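Local coordinates for protein PpBBE-like 1 D396N (PDB 6EO5) that oxidises cellobiose as a flavin-dependent berberine bridge enzyme homolog of moss, here in a variant form with FAD bound, at residues I197-T209 against Q459-K471. Residues are numbered along the deposited sequence; the frame is centred on the assembly and turned at random.
Sequences IRGAGATSYGIVT and QNVFNFPQSIPLK. With FAD (flavin-adenine dinucleotide), chain C.
F462 and F464 reach from the 459-471 loop to two sides of the type I beta turn T203-G206, and T203 CG2 sits between F462 CB (4.0 Å) and F464 CD1 (3.6 Å). The face of the F462 ring lies against the turn's glycine, with G206 CA 3.4 Å from CE2; the I207 side chain crosses that of F462 at about a right angle, its CG1 3.9 Å from F462 CE1. F464 is turned in between its own backbone N and carbonyl carbon (chi1 60°), which brings its ring to T203. FAD ribose O3B lies over one face of this ring, and S467 N is 3.5 Å above the opposite face, over its centre. Farther along, I468 fills the angle between S204 and Y205, its CG1 3.6 Å from Y205 OH, which is hydrogen-bonded to L449 O. The single direct hydrogen bond between the segments runs from I468 N to S204 OG (2.9 Å, 160°). K453 NZ donates hydrogen bonds to S204 O and F462 O. On the cofactor side, T203 N donates to adenine N3A at 3.0 Å, while V208 N and O pair with N1A and N6A. Ring and aliphatic fit thus mainly join the loops, with one direct hydrogen bond and the K453 bridge as polar ties, beside the turn and strand that bind the adenine.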
ATOM      1  N   ILE A 197      11.694   2.380   9.024  1.00 59.67           N
ATOM      2  CA  ILE A 197      11.302   1.776   7.750  1.00 57.86           C
ATOM      3  C   ILE A 197       9.981   1.020   7.870  1.00 58.06           C
ATOM      4  O   ILE A 197       9.345   0.734   6.848  1.00 57.67           O
ATOM      5  CB  ILE A 197      12.408   0.861   7.176  1.00 63.50           C
ATOM      6  CG1 ILE A 197      12.651  -0.359   8.067  1.00 63.42           C
ATOM      7  CG2 ILE A 197      13.715   1.616   6.954  1.00 56.97           C
ATOM      8  CD1 ILE A 197      11.833  -1.593   7.660  1.00 61.01           C
ATOM      9  N   ARG A 198       9.547   0.694   9.090  1.00 53.78           N
ATOM     10  CA  ARG A 198       8.245   0.073   9.331  1.00 55.85           C
ATOM     11  C   ARG A 198       7.148   1.142   9.396  1.00 59.91           C
ATOM     12  O   ARG A 198       6.549   1.410  10.440  1.00 58.73           O
ATOM     13  CB  ARG A 198       8.288  -0.752  10.611  1.00 57.81           C
ATOM     14  CG  ARG A 198       8.979  -2.091  10.461  1.00 59.51           C
ATOM     15  CD  ARG A 198      10.016  -2.340  11.552  1.00 60.96           C
ATOM     16  NE  ARG A 198       9.491  -2.990  12.753  1.00 60.94           N
ATOM     17  CZ  ARG A 198       9.734  -2.577  13.995  1.00 59.80           C
ATOM     18  NH1 ARG A 198      10.500  -1.517  14.212  1.00 58.65           N
ATOM     19  NH2 ARG A 198       9.227  -3.237  15.025  1.00 60.73           N
ATOM     20  N   GLY A 199       6.876   1.751   8.240  1.00 55.23           N
ATOM     21  CA  GLY A 199       5.869   2.792   8.179  1.00 58.91           C
ATOM     22  C   GLY A 199       6.285   4.075   7.472  1.00 63.83           C
ATOM     23  O   GLY A 199       5.438   4.782   6.912  1.00 56.23           O
ATOM     24  N   ALA A 200       7.584   4.401   7.488  1.00 59.97           N
ATOM     25  CA  ALA A 200       8.065   5.602   6.814  1.00 61.30           C
ATOM     26  C   ALA A 200       9.269   5.316   5.922  1.00 61.82           C
ATOM     27  O   ALA A 200      10.057   6.223   5.650  1.00 62.74           O
ATOM     28  CB  ALA A 200       8.405   6.698   7.828  1.00 54.51           C
ATOM     29  N   GLY A 201       9.420   4.083   5.441  1.00 59.41           N
ATOM     30  CA  GLY A 201      10.612   3.716   4.693  1.00 58.29           C
ATOM     31  C   GLY A 201      10.668   4.148   3.238  1.00 59.62           C
ATOM     32  O   GLY A 201      11.719   3.994   2.607  1.00 62.45           O
ATOM     33  N   ALA A 202       9.586   4.682   2.677  1.00 58.29           N
ATOM     34  CA  ALA A 202       9.618   5.046   1.264  1.00 62.52           C
ATOM     35  C   ALA A 202      10.663   6.131   0.981  1.00 66.38           C
ATOM     36  O   ALA A 202      10.523   7.271   1.445  1.00 62.80           O
ATOM     37  CB  ALA A 202       8.238   5.513   0.800  1.00 54.13           C
ATOM     38  N   THR A 203      11.723   5.770   0.244  1.00 65.79           N
ATOM     39  CA  THR A 203      12.768   6.681  -0.227  1.00 57.70           C
ATOM     40  C   THR A 203      13.598   7.322   0.885  1.00 62.92           C
ATOM     41  O   THR A 203      14.830   7.324   0.813  1.00 66.65           O
ATOM     42  CB  THR A 203      12.153   7.780  -1.105  1.00 60.68           C
ATOM     43  OG1 THR A 203      11.834   7.242  -2.392  1.00 62.33           O
ATOM     44  CG2 THR A 203      13.121   8.967  -1.272  1.00 63.77           C
ATOM     45  N   SER A 204      12.942   7.828   1.935  1.00 64.37           N
ATOM     46  CA  SER A 204      13.528   8.859   2.793  1.00 63.98           C
ATOM     47  C   SER A 204      14.840   8.448   3.453  1.00 65.02           C
ATOM     48  O   SER A 204      15.615   9.330   3.844  1.00 65.49           O
ATOM     49  CB  SER A 204      12.529   9.285   3.874  1.00 62.83           C
ATOM     50  OG  SER A 204      11.496  10.094   3.330  1.00 59.76           O
ATOM     51  N   TYR A 205      15.109   7.146   3.601  1.00 65.81           N
ATOM     52  CA  TYR A 205      16.277   6.674   4.340  1.00 61.18           C
ATOM     53  C   TYR A 205      17.240   5.860   3.493  1.00 61.46           C
ATOM     54  O   TYR A 205      18.202   5.311   4.037  1.00 60.00           O
ATOM     55  CB  TYR A 205      15.851   5.848   5.558  1.00 60.03           C
ATOM     56  CG  TYR A 205      15.013   6.640   6.527  1.00 63.14           C
ATOM     57  CD1 TYR A 205      13.630   6.685   6.403  1.00 63.86           C
ATOM     58  CD2 TYR A 205      15.600   7.365   7.548  1.00 60.32           C
ATOM     59  CE1 TYR A 205      12.856   7.422   7.284  1.00 62.81           C
ATOM     60  CE2 TYR A 205      14.833   8.109   8.436  1.00 60.36           C
ATOM     61  CZ  TYR A 205      13.463   8.133   8.300  1.00 59.81           C
ATOM     62  OH  TYR A 205      12.701   8.863   9.186  1.00 55.48           O
ATOM     63  N   GLY A 206      17.029   5.774   2.189  1.00 60.20           N
ATOM     64  CA  GLY A 206      17.909   4.995   1.353  1.00 60.86           C
ATOM     65  C   GLY A 206      17.129   3.998   0.534  1.00 65.70           C
ATOM     66  O   GLY A 206      15.893   4.002   0.511  1.00 69.17           O
ATOM     67  N   ILE A 207      17.859   3.119  -0.144  1.00 63.19           N
ATOM     68  CA  ILE A 207      17.287   2.199  -1.115  1.00 66.12           C
ATOM     69  C   ILE A 207      17.330   0.804  -0.504  1.00 66.17           C
ATOM     70  O   ILE A 207      18.395   0.185  -0.430  1.00 65.11           O
ATOM     71  CB  ILE A 207      18.037   2.256  -2.448  1.00 63.08           C
ATOM     72  CG1 ILE A 207      17.972   3.684  -2.995  1.00 60.66           C
ATOM     73  CG2 ILE A 207      17.465   1.233  -3.422  1.00 61.66           C
ATOM     74  CD1 ILE A 207      18.600   3.867  -4.324  1.00 63.59           C
ATOM     75  N   VAL A 208      16.173   0.309  -0.054  1.00 66.37           N
ATOM     76  CA  VAL A 208      16.079  -1.055   0.453  1.00 64.81           C
ATOM     77  C   VAL A 208      16.327  -2.028  -0.690  1.00 66.80           C
ATOM     78  O   VAL A 208      15.726  -1.912  -1.765  1.00 66.98           O
ATOM     79  CB  VAL A 208      14.714  -1.304   1.112  1.00 62.05           C
ATOM     80  CG1 VAL A 208      14.551  -2.791   1.465  1.00 60.26           C
ATOM     81  CG2 VAL A 208      14.561  -0.449   2.359  1.00 58.19           C
ATOM     82  N   THR A 209      17.231  -2.982  -0.471  1.00 65.32           N
ATOM     83  CA  THR A 209      17.531  -3.985  -1.486  1.00 68.39           C
ATOM     84  C   THR A 209      16.874  -5.328  -1.214  1.00 68.48           C
ATOM     85  O   THR A 209      16.550  -6.044  -2.167  1.00 65.71           O
ATOM     86  CB  THR A 209      19.043  -4.188  -1.616  1.00 65.17           C
ATOM     87  OG1 THR A 209      19.594  -4.465  -0.322  1.00 67.21           O
ATOM     88  CG2 THR A 209      19.694  -2.944  -2.207  1.00 66.07           C
ATOM     89  N   GLN A 459      22.645  15.267   4.198  1.00 71.96           N
ATOM     90  CA  GLN A 459      22.639  16.045   2.964  1.00 72.38           C
ATOM     91  C   GLN A 459      21.320  15.974   2.207  1.00 74.83           C
ATOM     92  O   GLN A 459      21.221  16.582   1.134  1.00 77.64           O
ATOM     93  CB  GLN A 459      23.752  15.578   2.016  1.00 75.53           C
ATOM     94  CG  GLN A 459      25.113  15.389   2.643  1.00 78.86           C
ATOM     95  CD  GLN A 459      25.488  16.534   3.554  1.00 84.89           C
ATOM     96  OE1 GLN A 459      25.296  17.710   3.217  1.00 86.28           O
ATOM     97  NE2 GLN A 459      26.011  16.199   4.733  1.00 88.38           N
ATOM     98  N   ASN A 460      20.329  15.232   2.709  1.00 72.96           N
ATOM     99  CA  ASN A 460      19.027  15.106   2.049  1.00 68.43           C
ATOM    100  C   ASN A 460      19.186  14.605   0.616  1.00 66.16           C
ATOM    101  O   ASN A 460      18.550  15.100  -0.312  1.00 67.00           O
ATOM    102  CB  ASN A 460      18.268  16.435   2.088  1.00 64.92           C
ATOM    103  CG  ASN A 460      16.778  16.272   1.873  1.00 65.22           C
ATOM    104  OD1 ASN A 460      16.181  15.259   2.252  1.00 66.98           O
ATOM    105  ND2 ASN A 460      16.165  17.270   1.246  1.00 61.16           N
ATOM    106  N   VAL A 461      20.058  13.610   0.436  1.00 68.55           N
ATOM    107  CA  VAL A 461      20.267  13.007  -0.881  1.00 69.76           C
ATOM    108  C   VAL A 461      18.961  12.444  -1.422  1.00 70.38           C
ATOM    109  O   VAL A 461      18.619  12.630  -2.597  1.00 67.87           O
ATOM    110  CB  VAL A 461      21.338  11.903  -0.802  1.00 71.55           C
ATOM    111  CG1 VAL A 461      21.518  11.256  -2.160  1.00 66.20           C
ATOM    112  CG2 VAL A 461      22.646  12.457  -0.271  1.00 72.43           C
ATOM    113  N   PHE A 462      18.230  11.717  -0.571  1.00 72.39           N
ATOM    114  CA  PHE A 462      16.975  11.057  -0.919  1.00 68.28           C
ATOM    115  C   PHE A 462      15.804  11.930  -0.461  1.00 67.15           C
ATOM    116  O   PHE A 462      15.525  12.018   0.743  1.00 64.19           O
ATOM    117  CB  PHE A 462      16.889   9.681  -0.258  1.00 65.01           C
ATOM    118  CG  PHE A 462      17.979   8.722  -0.661  1.00 67.43           C
ATOM    119  CD1 PHE A 462      18.074   8.265  -1.969  1.00 69.08           C
ATOM    120  CD2 PHE A 462      18.872   8.227   0.282  1.00 67.15           C
ATOM    121  CE1 PHE A 462      19.061   7.355  -2.336  1.00 61.97           C
ATOM    122  CE2 PHE A 462      19.861   7.318  -0.082  1.00 62.59           C
ATOM    123  CZ  PHE A 462      19.951   6.884  -1.386  1.00 62.54           C
ATOM    124  N   ASN A 463      15.102  12.547  -1.415  1.00 63.48           N
ATOM    125  CA  ASN A 463      13.953  13.379  -1.076  1.00 64.98           C
ATOM    126  C   ASN A 463      12.885  13.291  -2.165  1.00 62.43           C
ATOM    127  O   ASN A 463      13.149  12.910  -3.309  1.00 63.62           O
ATOM    128  CB  ASN A 463      14.359  14.850  -0.859  1.00 62.21           C
ATOM    129  CG  ASN A 463      14.970  15.469  -2.102  1.00 62.97           C
ATOM    130  OD1 ASN A 463      14.274  15.765  -3.083  1.00 62.40           O
ATOM    131  ND2 ASN A 463      16.278  15.651  -2.076  1.00 61.48           N
ATOM    132  N   PHE A 464      11.665  13.648  -1.773  1.00 60.10           N
ATOM    133  CA  PHE A 464      10.534  13.853  -2.669  1.00 59.20           C
ATOM    134  C   PHE A 464       9.561  14.778  -1.947  1.00 56.74           C
ATOM    135  O   PHE A 464       9.777  15.098  -0.772  1.00 58.63           O
ATOM    136  CB  PHE A 464       9.878  12.511  -3.059  1.00 59.67           C
ATOM    137  CG  PHE A 464       9.348  11.717  -1.890  1.00 59.59           C
ATOM    138  CD1 PHE A 464      10.209  11.037  -1.043  1.00 58.45           C
ATOM    139  CD2 PHE A 464       7.981  11.628  -1.656  1.00 58.68           C
ATOM    140  CE1 PHE A 464       9.724  10.310   0.024  1.00 60.11           C
ATOM    141  CE2 PHE A 464       7.492  10.903  -0.589  1.00 54.05           C
ATOM    142  CZ  PHE A 464       8.364  10.249   0.251  1.00 56.26           C
ATOM    143  N   PRO A 465       8.485  15.268  -2.625  1.00 54.28           N
ATOM    144  CA  PRO A 465       7.617  16.255  -1.955  1.00 51.22           C
ATOM    145  C   PRO A 465       7.163  15.891  -0.545  1.00 54.85           C
ATOM    146  O   PRO A 465       6.817  16.799   0.212  1.00 58.54           O
ATOM    147  CB  PRO A 465       6.422  16.368  -2.907  1.00 50.24           C
ATOM    148  CG  PRO A 465       7.027  16.187  -4.229  1.00 56.01           C
ATOM    149  CD  PRO A 465       8.131  15.151  -4.055  1.00 56.13           C
ATOM    150  N   GLN A 466       7.175  14.611  -0.151  1.00 54.55           N
ATOM    151  CA  GLN A 466       6.772  14.249   1.205  1.00 51.91           C
ATOM    152  C   GLN A 466       7.774  13.302   1.857  1.00 57.15           C
ATOM    153  O   GLN A 466       7.401  12.378   2.584  1.00 59.03           O
ATOM    154  CB  GLN A 466       5.364  13.661   1.217  1.00 55.49           C
ATOM    155  CG  GLN A 466       4.277  14.726   1.297  1.00 49.96           C
ATOM    156  CD  GLN A 466       2.913  14.210   0.898  1.00 56.66           C
ATOM    157  OE1 GLN A 466       2.730  13.705  -0.213  1.00 60.58           O
ATOM    158  NE2 GLN A 466       1.945  14.328   1.802  1.00 53.64           N
ATOM    159  N   SER A 467       9.064  13.529   1.634  1.00 56.54           N
ATOM    160  CA  SER A 467      10.090  12.819   2.381  1.00 58.49           C
ATOM    161  C   SER A 467      10.193  13.360   3.810  1.00 61.02           C
ATOM    162  O   SER A 467       9.785  14.484   4.113  1.00 59.57           O
ATOM    163  CB  SER A 467      11.445  12.931   1.675  1.00 61.76           C
ATOM    164  OG  SER A 467      11.740  14.268   1.291  1.00 61.13           O
ATOM    165  N   ILE A 468      10.734  12.536   4.699  1.00 59.49           N
ATOM    166  CA  ILE A 468      10.917  13.014   6.072  1.00 60.16           C
ATOM    167  C   ILE A 468      11.865  14.210   6.052  1.00 62.21           C
ATOM    168  O   ILE A 468      12.922  14.156   5.389  1.00 64.39           O
ATOM    169  CB  ILE A 468      11.446  11.880   6.977  1.00 58.01           C
ATOM    170  CG1 ILE A 468      10.534  10.644   6.899  1.00 59.57           C
ATOM    171  CG2 ILE A 468      11.540  12.338   8.416  1.00 56.89           C
ATOM    172  CD1 ILE A 468       9.096  10.865   7.375  1.00 52.16           C
ATOM    173  N   PRO A 469      11.520  15.324   6.687  1.00 62.47           N
ATOM    174  CA  PRO A 469      12.367  16.520   6.620  1.00 62.12           C
ATOM    175  C   PRO A 469      13.543  16.454   7.586  1.00 62.27           C
ATOM    176  O   PRO A 469      13.628  15.590   8.458  1.00 66.44           O
ATOM    177  CB  PRO A 469      11.401  17.643   7.008  1.00 58.21           C
ATOM    178  CG  PRO A 469      10.415  16.981   7.896  1.00 59.49           C
ATOM    179  CD  PRO A 469      10.235  15.589   7.364  1.00 60.31           C
ATOM    180  N   LEU A 470      14.452  17.419   7.424  1.00 70.21           N
ATOM    181  CA  LEU A 470      15.616  17.568   8.294  1.00 70.69           C
ATOM    182  C   LEU A 470      15.414  18.573   9.430  1.00 74.18           C
ATOM    183  O   LEU A 470      16.189  18.556  10.389  1.00 75.01           O
ATOM    184  CB  LEU A 470      16.845  17.969   7.468  1.00 62.44           C
ATOM    185  CG  LEU A 470      17.427  16.853   6.587  1.00 68.84           C
ATOM    186  CD1 LEU A 470      18.244  17.410   5.457  1.00 71.56           C
ATOM    187  CD2 LEU A 470      18.298  15.921   7.399  1.00 67.46           C
ATOM    188  N   LYS A 471      14.391  19.427   9.368  1.00 76.50           N
ATOM    189  CA  LYS A 471      14.143  20.430  10.401  1.00 79.40           C
ATOM    190  C   LYS A 471      13.046  19.961  11.350  1.00 78.66           C
ATOM    191  O   LYS A 471      11.941  19.624  10.911  1.00 76.53           O
ATOM    192  CB  LYS A 471      13.743  21.773   9.784  1.00 87.13           C
ATOM    193  CG  LYS A 471      14.767  22.419   8.864  1.00 87.42           C
ATOM    194  CD  LYS A 471      14.199  23.716   8.268  1.00 89.93           C
ATOM    195  CE  LYS A 471      12.826  23.485   7.612  1.00 90.99           C
ATOM    196  NZ  LYS A 471      12.312  24.682   6.866  1.00 94.44           N
TER
HETATM  197  PA  FAD C 601       6.286   2.668  -5.866  1.00 59.67           P
HETATM  198  O1A FAD C 601       5.633   3.823  -6.609  1.00 53.70           O
HETATM  199  O2A FAD C 601       7.357   2.002  -6.693  1.00 58.80           O
HETATM  200  O5B FAD C 601       6.856   3.071  -4.411  1.00 57.32           O
HETATM  201  C5B FAD C 601       6.152   3.946  -3.557  1.00 58.34           C
HETATM  202  C4B FAD C 601       7.114   4.725  -2.667  1.00 56.92           C
HETATM  203  O4B FAD C 601       8.020   3.841  -2.034  1.00 59.84           O
HETATM  204  C3B FAD C 601       7.955   5.711  -3.459  1.00 58.39           C
HETATM  205  O3B FAD C 601       8.245   6.816  -2.632  1.00 60.19           O
HETATM  206  C2B FAD C 601       9.225   4.941  -3.707  1.00 58.68           C
HETATM  207  O2B FAD C 601      10.321   5.793  -3.929  1.00 61.00           O
HETATM  208  C1B FAD C 601       9.353   4.122  -2.429  1.00 62.56           C
HETATM  209  N9A FAD C 601      10.147   2.903  -2.703  1.00 62.86           N
HETATM  210  C8A FAD C 601       9.915   1.973  -3.689  1.00 62.51           C
HETATM  211  N7A FAD C 601      10.872   1.023  -3.627  1.00 61.95           N
HETATM  212  C5A FAD C 601      11.717   1.331  -2.620  1.00 59.10           C
HETATM  213  C6A FAD C 601      12.856   0.711  -2.142  1.00 61.67           C
HETATM  214  N6A FAD C 601      13.282  -0.413  -2.710  1.00 63.21           N
HETATM  215  N1A FAD C 601      13.537   1.259  -1.078  1.00 62.62           N
HETATM  216  C2A FAD C 601      13.088   2.429  -0.509  1.00 59.17           C
HETATM  217  N3A FAD C 601      11.956   3.051  -0.990  1.00 61.34           N
HETATM  218  C4A FAD C 601      11.281   2.511  -2.034  1.00 61.90           C
HETATM  219  N1  FAD C 601      -2.384  -0.546  -0.441  1.00 57.61           N
HETATM  220  C2  FAD C 601      -2.723  -1.447   0.574  1.00 62.28           C
HETATM  221  O2  FAD C 601      -2.301  -1.331   1.744  1.00 55.17           O
HETATM  222  N3  FAD C 601      -3.547  -2.517   0.270  1.00 63.86           N
HETATM  223  C4  FAD C 601      -4.033  -2.690  -1.009  1.00 61.41           C
HETATM  224  O4  FAD C 601      -4.750  -3.655  -1.254  1.00 65.96           O
HETATM  225  C4X FAD C 601      -3.700  -1.795  -2.015  1.00 62.15           C
HETATM  226  N5  FAD C 601      -4.152  -2.001  -3.301  1.00 61.75           N
HETATM  227  C5X FAD C 601      -3.573  -1.315  -4.352  1.00 60.76           C
HETATM  228  C6  FAD C 601      -3.938  -1.632  -5.656  1.00 59.00           C
HETATM  229  C7  FAD C 601      -3.301  -1.060  -6.769  1.00 60.59           C
HETATM  230  C7M FAD C 601      -3.715  -1.444  -8.172  1.00 55.46           C
HETATM  231  C8  FAD C 601      -2.342  -0.051  -6.538  1.00 55.80           C
HETATM  232  C8M FAD C 601      -1.696   0.697  -7.689  1.00 54.87           C
HETATM  233  C9  FAD C 601      -2.052   0.322  -5.211  1.00 58.48           C
HETATM  234  C9A FAD C 601      -2.641  -0.311  -4.102  1.00 60.98           C
HETATM  235  N10 FAD C 601      -2.402   0.066  -2.774  1.00 59.23           N
HETATM  236  C10 FAD C 601      -2.835  -0.740  -1.739  1.00 58.15           C
HETATM  237  C1' FAD C 601      -1.447   1.160  -2.429  1.00 56.75           C
HETATM  238  C2' FAD C 601      -0.044   0.573  -2.304  1.00 58.43           C
HETATM  239  O2' FAD C 601       0.167  -0.087  -1.077  1.00 56.72           O
HETATM  240  C3' FAD C 601       0.960   1.695  -2.434  1.00 54.81           C
HETATM  241  O3' FAD C 601       0.732   2.277  -3.695  1.00 55.42           O
HETATM  242  C4' FAD C 601       2.379   1.150  -2.301  1.00 56.12           C
HETATM  243  O4' FAD C 601       3.194   2.151  -1.723  1.00 52.97           O
HETATM  244  C5' FAD C 601       2.914   0.695  -3.657  1.00 53.17           C
HETATM  245  O5' FAD C 601       4.269   0.298  -3.619  1.00 53.90           O
HETATM  246  P   FAD C 601       5.073   0.178  -5.016  1.00 57.10           P
HETATM  247  O1P FAD C 601       6.446  -0.397  -4.757  1.00 60.40           O
HETATM  248  O2P FAD C 601       4.324  -0.579  -6.080  1.00 59.87           O
HETATM  249  O3P FAD C 601       5.046   1.692  -5.558  1.00 62.08           O